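Local coordinates for protein glycoside Hydrolase (Bacteroides uniformis, PDB 5TA0) that probably hydrolyses agarose-type galactans as a family 86 glycoside hydrolase, and is captured here as an engineered variant with neoagarooctaose bound, at residues Val91-Lys96 with Phe142-Pro147; Arg178-Tyr183 with Ala231-Phe236. All blocks are in the same frame, centred on the assembly; numbering follows the deposited sequence.

Interaction 1: Val91-Lys96 with Phe142-Pro147; sequences VLRNVK and FSPFYP
Val91 O accepts from both Asn94 N and Val95 N, the latter at 2.9 Å, and so closes the last turn of helix 86-94, from which Leu92 and Arg93 meet Pro144 and Phe145. Val95 is the first residue to leave helical geometry. No hydrogen bond joins the two segments, and the contact is apolar. Leu92 and Pro144 reach toward each other, the leucine methyl CD2 lying 3.9 Å from CG of the proline ring. The same methyl presses on the backbone of the next residue, with Leu92 CD2 3.7 Å from Phe145 N, and it also reaches Phe145 CB at 4.0 Å. It therefore sits in the corner between the proline ring and the start of the phenylalanine side chain, near the plane of the aromatic ring and at its edge. CG of Leu92 is anti to the backbone N (chi1 -178°), which carries the branch out from the helix toward the loop. Arg93 crosses the proline at about a right angle, its CG 3.8 Å from Pro144 CD, so its aliphatic root packs on the same CG-CD edge that Leu92 touches. A cis peptide bond precedes Pro144, and Tyr146 N bonds back to Phe142 O at 2.9 Å, giving the loop a compact turn with the proline directed at the helix. This loop follows strand 134-140 of the parallel sheet and leads toward helix 170-183, whose Phe175 also packs on Leu92, while helix 107-123 covers Val91 in the last turn of helix 86-94 and Val95 just beyond it.

Interaction 2: Arg178-Tyr183 with Ala231-Phe236; sequences RYIKEY and AQVKKF
Arg178 lies over one face of the Phe236 ring in a CH-pi contact, with Arg178 CG 4.0 Å from the ring centroid and 20° off its normal. The guanidinium takes part as well: Phe236 CE2 stands over the centre of one of its faces, 3.9 Å from Arg178 CZ. The two planes are 53° apart, so the groups are tilted against each other and not stacked. At the ring's edge, near its plane, comes Lys181, whose CD is 4.1 Å from Phe236 CD2 and which crosses the phenylalanine at about a right angle. Deeper in, Ile180 CD1 meets Val233 CG1 at 3.9 Å, a small buried apolar contact beneath the aromatic one. Two features set up the arginine: its chain runs extended from CG to NE and crosses the ring at a slant, which brings both CG and the guanidinium to Phe236, and NE forms a salt bridge with Glu174, one turn earlier on the same helix. Replacing Arg178 by an alanine is likely to uncover that face of Phe236 and cost Glu174 this salt bridge. Gln232 O of its own helix lies at the edge of the Phe236 ring, in its plane, and Glu174 also touches the phenylalanine. The short segments of helices 170-183 and 219-236 run at 28° to each other, their axes 9.0 Å apart at closest approach. These helices follow neighbouring parallel strands, 134-140 and 197-199, and pack side by side in the helical layer of the alpha/beta barrel; Tyr179 packs on helix 86-94 and, with Arg178, on helix 107-123.

Interactions 1 and 2 lie on the same side of the chain's centre, their own centres about 15 Å apart, and follow one another in the sequence. They meet directly where Val91 CG2 packs on Tyr179 CE2 at 3.8 Å, joining helix 86-94 to helix 170-183. The latter helix then carries the packing on to helix 219-236, so together the contacts link helices 86-94, 170-183 and 219-236. At interaction 1 the Arg93 side chain is about 4 Å from a sulfate, probably from the crystallisation liquor, and about 8 Å from a bound galactose. Interaction 2 is helix-to-helix packing.

Interaction 1: Val91-Lys96 with Phe142-Pro147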
loop_
_atom_site.group_PDB
_atom_site.type_symbol
_atom_site.label_atom_id
_atom_site.label_comp_id
_atom_site.label_asym_id
_atom_site.label_seq_id
_atom_site.Cartn_x
_atom_site.Cartn_y
_atom_site.Cartn_z
ATOM N N VAL A 91 -23.085 -10.572 -10.875
ATOM C CA VAL A 91 -24.384 -9.924 -11.012
ATOM C C VAL A 91 -24.421 -9.086 -12.283
ATOM O O VAL A 91 -25.358 -9.205 -13.073
ATOM C CB VAL A 91 -24.740 -9.093 -9.766
ATOM C CG1 VAL A 91 -25.981 -8.241 -10.031
ATOM C CG2 VAL A 91 -24.924 -10.019 -8.569
ATOM N N LEU A 92 -23.407 -8.247 -12.530
ATOM C CA LEU A 92 -23.384 -7.471 -13.763
ATOM C C LEU A 92 -23.443 -8.307 -15.032
ATOM O O LEU A 92 -24.141 -7.958 -15.985
ATOM C CB LEU A 92 -22.139 -6.564 -13.818
ATOM C CG LEU A 92 -22.026 -5.657 -15.044
ATOM C CD1 LEU A 92 -23.245 -4.754 -15.204
ATOM C CD2 LEU A 92 -20.760 -4.818 -14.931
ATOM N N ARG A 93 -22.715 -9.411 -15.051
ATOM C CA ARG A 93 -22.644 -10.225 -16.259
ATOM C C ARG A 93 -23.921 -11.009 -16.541
ATOM O O ARG A 93 -24.108 -11.472 -17.665
ATOM C CB ARG A 93 -21.466 -11.180 -16.200
ATOM C CG ARG A 93 -20.130 -10.467 -16.305
ATOM C CD ARG A 93 -19.043 -11.451 -16.664
ATOM N NE ARG A 93 -18.994 -11.679 -18.093
ATOM C CZ ARG A 93 -18.570 -12.797 -18.668
ATOM N NH1 ARG A 93 -18.556 -12.879 -19.979
ATOM N NH2 ARG A 93 -18.179 -13.833 -17.943
ATOM N N ASN A 94 -24.787 -11.144 -15.535
ATOM C CA ASN A 94 -26.028 -11.911 -15.670
ATOM C C ASN A 94 -27.306 -11.129 -15.563
ATOM O O ASN A 94 -28.350 -11.691 -15.867
ATOM C CB ASN A 94 -26.039 -13.045 -14.637
ATOM C CG ASN A 94 -24.979 -14.085 -14.932
ATOM O OD1 ASN A 94 -23.836 -14.025 -14.416
ATOM N ND2 ASN A 94 -25.293 -14.980 -15.809
ATOM N N VAL A 95 -27.272 -9.870 -15.143
ATOM C CA VAL A 95 -28.508 -9.097 -14.975
ATOM C C VAL A 95 -29.150 -8.767 -16.324
ATOM O O VAL A 95 -28.482 -8.457 -17.311
ATOM C CB VAL A 95 -28.240 -7.862 -14.093
ATOM C CG1 VAL A 95 -27.378 -6.810 -14.801
ATOM C CG2 VAL A 95 -29.538 -7.258 -13.582
ATOM N N LYS A 96 -30.479 -8.799 -16.349
ATOM C CA LYS A 96 -31.199 -8.471 -17.555
ATOM C C LYS A 96 -31.154 -6.961 -17.799
ATOM O O LYS A 96 -30.915 -6.166 -16.869
ATOM C CB LYS A 96 -32.631 -8.979 -17.474
ATOM C CG LYS A 96 -32.677 -10.502 -17.593
ATOM C CD LYS A 96 -34.003 -11.111 -17.161
ATOM C CE LYS A 96 -35.129 -10.799 -18.137
ATOM N NZ LYS A 96 -35.043 -11.380 -19.500
ATOM N N PHE A 142 -12.491 -4.434 -14.626
ATOM C CA PHE A 142 -12.595 -3.561 -15.773
ATOM C C PHE A 142 -13.789 -3.868 -16.691
ATOM O O PHE A 142 -14.499 -2.947 -17.114
ATOM C CB PHE A 142 -11.305 -3.580 -16.593
ATOM C CG PHE A 142 -11.341 -2.629 -17.758
ATOM C CD1 PHE A 142 -11.646 -3.073 -19.051
ATOM C CD2 PHE A 142 -11.163 -1.274 -17.559
ATOM C CE1 PHE A 142 -11.727 -2.175 -20.100
ATOM C CE2 PHE A 142 -11.251 -0.380 -18.603
ATOM C CZ PHE A 142 -11.517 -0.838 -19.874
ATOM N N SER A 143 -14.006 -5.147 -16.986
ATOM C CA SER A 143 -14.997 -5.575 -17.976
ATOM C C SER A 143 -16.069 -6.405 -17.305
ATOM O O SER A 143 -15.739 -7.235 -16.477
ATOM C CB SER A 143 -14.290 -6.426 -19.022
ATOM O OG SER A 143 -15.166 -6.769 -20.070
ATOM N N PRO A 144 -17.355 -6.224 -17.636
ATOM C CA PRO A 144 -17.871 -5.323 -18.656
ATOM C C PRO A 144 -18.295 -3.946 -18.117
ATOM O O PRO A 144 -18.979 -3.199 -18.791
ATOM C CB PRO A 144 -19.062 -6.125 -19.200
ATOM C CG PRO A 144 -19.567 -6.845 -18.007
ATOM C CD PRO A 144 -18.389 -7.149 -17.135
ATOM N N PHE A 145 -17.861 -3.600 -16.907
ATOM C CA PHE A 145 -18.254 -2.339 -16.242
ATOM C C PHE A 145 -17.868 -1.094 -17.043
ATOM O O PHE A 145 -18.661 -0.146 -17.126
ATOM C CB PHE A 145 -17.640 -2.294 -14.825
ATOM C CG PHE A 145 -18.070 -1.103 -13.999
ATOM C CD1 PHE A 145 -19.363 -0.989 -13.536
ATOM C CD2 PHE A 145 -17.177 -0.104 -13.695
ATOM C CE1 PHE A 145 -19.751 0.087 -12.745
ATOM C CE2 PHE A 145 -17.566 0.977 -12.905
ATOM C CZ PHE A 145 -18.851 1.074 -12.440
ATOM N N TYR A 146 -16.666 -1.057 -17.625
ATOM C CA TYR A 146 -16.265 0.103 -18.429
ATOM C C TYR A 146 -17.041 0.045 -19.754
ATOM O O TYR A 146 -17.000 -0.965 -20.424
ATOM C CB TYR A 146 -14.784 0.144 -18.742
ATOM C CG TYR A 146 -14.327 1.478 -19.269
ATOM C CD1 TYR A 146 -14.371 2.611 -18.468
ATOM C CD2 TYR A 146 -13.868 1.642 -20.572
ATOM C CE1 TYR A 146 -13.938 3.844 -18.934
ATOM C CE2 TYR A 146 -13.418 2.877 -21.024
ATOM C CZ TYR A 146 -13.467 3.972 -20.194
ATOM O OH TYR A 146 -13.038 5.212 -20.618
ATOM N N PRO A 147 -17.779 1.110 -20.083
ATOM C CA PRO A 147 -18.723 0.994 -21.206
ATOM C C PRO A 147 -18.054 1.230 -22.553
ATOM O O PRO A 147 -18.161 2.313 -23.127
ATOM C CB PRO A 147 -19.808 2.020 -20.847
ATOM C CG PRO A 147 -19.112 3.034 -20.015
ATOM C CD PRO A 147 -18.004 2.337 -19.297
#

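Interaction 2: Arg178-Tyr183 with Ala231-Phe236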
loop_
_atom_site.group_PDB
_atom_site.type_symbol
_atom_site.label_atom_id
_atom_site.label_comp_id
_atom_site.label_asym_id
_atom_site.label_seq_id
_atom_site.Cartn_x
_atom_site.Cartn_y
_atom_site.Cartn_z
ATOM N N ARG A 178 -27.098 1.057 -7.414
ATOM C CA ARG A 178 -28.225 0.164 -7.100
ATOM C C ARG A 178 -27.724 -1.127 -6.482
ATOM O O ARG A 178 -28.306 -1.642 -5.542
ATOM C CB ARG A 178 -29.076 -0.129 -8.319
ATOM C CG ARG A 178 -29.920 1.035 -8.809
ATOM C CD ARG A 178 -30.773 0.562 -9.971
ATOM N NE ARG A 178 -31.685 1.598 -10.415
ATOM C CZ ARG A 178 -32.799 1.947 -9.788
ATOM N NH1 ARG A 178 -33.191 1.297 -8.717
ATOM N NH2 ARG A 178 -33.513 2.971 -10.260
ATOM N N TYR A 179 -26.629 -1.670 -7.004
ATOM C CA TYR A 179 -26.075 -2.896 -6.446
ATOM C C TYR A 179 -25.807 -2.730 -4.951
ATOM O O TYR A 179 -26.177 -3.589 -4.124
ATOM C CB TYR A 179 -24.753 -3.260 -7.170
ATOM C CG TYR A 179 -24.102 -4.505 -6.619
ATOM C CD1 TYR A 179 -23.199 -4.424 -5.567
ATOM C CD2 TYR A 179 -24.435 -5.747 -7.120
ATOM C CE1 TYR A 179 -22.644 -5.568 -5.008
ATOM C CE2 TYR A 179 -23.854 -6.905 -6.612
ATOM C CZ TYR A 179 -22.977 -6.813 -5.548
ATOM O OH TYR A 179 -22.408 -7.935 -5.008
ATOM N N ILE A 180 -25.118 -1.665 -4.599
ATOM C CA ILE A 180 -24.738 -1.402 -3.208
ATOM C C ILE A 180 -26.004 -1.285 -2.353
ATOM O O ILE A 180 -26.118 -1.922 -1.296
ATOM C CB ILE A 180 -23.845 -0.150 -3.078
ATOM C CG1 ILE A 180 -22.499 -0.339 -3.791
ATOM C CG2 ILE A 180 -23.616 0.227 -1.619
ATOM C CD1 ILE A 180 -21.844 0.966 -4.172
ATOM N N LYS A 181 -26.981 -0.521 -2.840
ATOM C CA LYS A 181 -28.219 -0.292 -2.085
ATOM C C LYS A 181 -29.025 -1.568 -1.888
ATOM O O LYS A 181 -29.612 -1.774 -0.817
ATOM C CB LYS A 181 -29.040 0.731 -2.844
ATOM C CG LYS A 181 -30.376 1.069 -2.182
ATOM C CD LYS A 181 -31.064 2.188 -2.957
ATOM C CE LYS A 181 -32.458 2.533 -2.402
ATOM N NZ LYS A 181 -33.480 1.482 -2.660
ATOM N N GLU A 182 -29.080 -2.417 -2.913
ATOM C CA GLU A 182 -29.934 -3.617 -2.915
ATOM C C GLU A 182 -29.306 -4.787 -2.171
ATOM O O GLU A 182 -29.992 -5.516 -1.440
ATOM C CB GLU A 182 -30.272 -4.061 -4.349
ATOM C CG GLU A 182 -31.065 -3.066 -5.204
ATOM C CD GLU A 182 -32.518 -2.917 -4.848
ATOM O OE1 GLU A 182 -33.003 -3.527 -3.873
ATOM O OE2 GLU A 182 -33.177 -2.158 -5.599
ATOM N N TYR A 183 -28.009 -4.997 -2.323
ATOM C CA TYR A 183 -27.378 -6.170 -1.735
ATOM C C TYR A 183 -27.042 -6.001 -0.241
ATOM O O TYR A 183 -27.317 -6.904 0.553
ATOM C CB TYR A 183 -26.097 -6.533 -2.519
ATOM C CG TYR A 183 -25.326 -7.630 -1.816
ATOM C CD1 TYR A 183 -25.905 -8.876 -1.600
ATOM C CD2 TYR A 183 -24.057 -7.397 -1.275
ATOM C CE1 TYR A 183 -25.244 -9.863 -0.901
ATOM C CE2 TYR A 183 -23.379 -8.390 -0.576
ATOM C CZ TYR A 183 -23.984 -9.629 -0.390
ATOM O OH TYR A 183 -23.378 -10.627 0.341
ATOM N N ALA A 231 -20.810 10.202 -8.509
ATOM C CA ALA A 231 -22.107 10.894 -8.359
ATOM C C ALA A 231 -23.269 9.904 -8.339
ATOM O O ALA A 231 -24.207 10.046 -7.551
ATOM C CB ALA A 231 -22.289 11.922 -9.435
ATOM N N GLN A 232 -23.212 8.883 -9.192
ATOM C CA GLN A 232 -24.279 7.873 -9.220
ATOM C C GLN A 232 -24.275 6.996 -7.972
ATOM O O GLN A 232 -25.333 6.690 -7.418
ATOM C CB GLN A 232 -24.166 7.003 -10.465
ATOM C CG GLN A 232 -24.484 7.722 -11.762
ATOM C CD GLN A 232 -25.963 7.991 -11.947
ATOM O OE1 GLN A 232 -26.635 7.282 -12.688
ATOM N NE2 GLN A 232 -26.478 9.003 -11.265
ATOM N N VAL A 233 -23.098 6.591 -7.497
ATOM C CA VAL A 233 -23.032 5.796 -6.279
ATOM C C VAL A 233 -23.635 6.587 -5.115
ATOM O O VAL A 233 -24.416 6.021 -4.336
ATOM C CB VAL A 233 -21.580 5.348 -5.961
ATOM C CG1 VAL A 233 -21.446 4.806 -4.545
ATOM C CG2 VAL A 233 -21.130 4.282 -6.968
ATOM N N LYS A 234 -23.278 7.864 -5.015
ATOM C CA LYS A 234 -23.742 8.727 -3.919
ATOM C C LYS A 234 -25.231 9.095 -4.046
ATOM O O LYS A 234 -25.905 9.298 -3.020
ATOM C CB LYS A 234 -22.859 9.969 -3.819
ATOM C CG LYS A 234 -21.443 9.656 -3.326
ATOM C CD LYS A 234 -20.514 10.848 -3.476
ATOM C CE LYS A 234 -19.075 10.494 -3.137
ATOM N NZ LYS A 234 -18.936 10.175 -1.703
ATOM N N LYS A 235 -25.759 9.166 -5.269
ATOM C CA LYS A 235 -27.222 9.336 -5.476
ATOM C C LYS A 235 -27.995 8.237 -4.738
ATOM O O LYS A 235 -29.000 8.503 -4.050
ATOM C CB LYS A 235 -27.555 9.306 -6.969
ATOM C CG LYS A 235 -29.042 9.272 -7.341
ATOM C CD LYS A 235 -29.242 9.200 -8.862
ATOM C CE LYS A 235 -30.686 8.862 -9.230
ATOM N NZ LYS A 235 -30.906 8.859 -10.701
ATOM N N PHE A 236 -27.546 6.997 -4.860
ATOM C CA PHE A 236 -28.193 5.880 -4.203
ATOM C C PHE A 236 -27.731 5.601 -2.784
ATOM O O PHE A 236 -28.449 4.974 -2.017
ATOM C CB PHE A 236 -28.077 4.619 -5.079
ATOM C CG PHE A 236 -28.863 4.721 -6.355
ATOM C CD1 PHE A 236 -28.292 5.190 -7.504
ATOM C CD2 PHE A 236 -30.209 4.355 -6.384
ATOM C CE1 PHE A 236 -29.012 5.293 -8.680
ATOM C CE2 PHE A 236 -30.933 4.477 -7.554
ATOM C CZ PHE A 236 -30.350 4.938 -8.699
#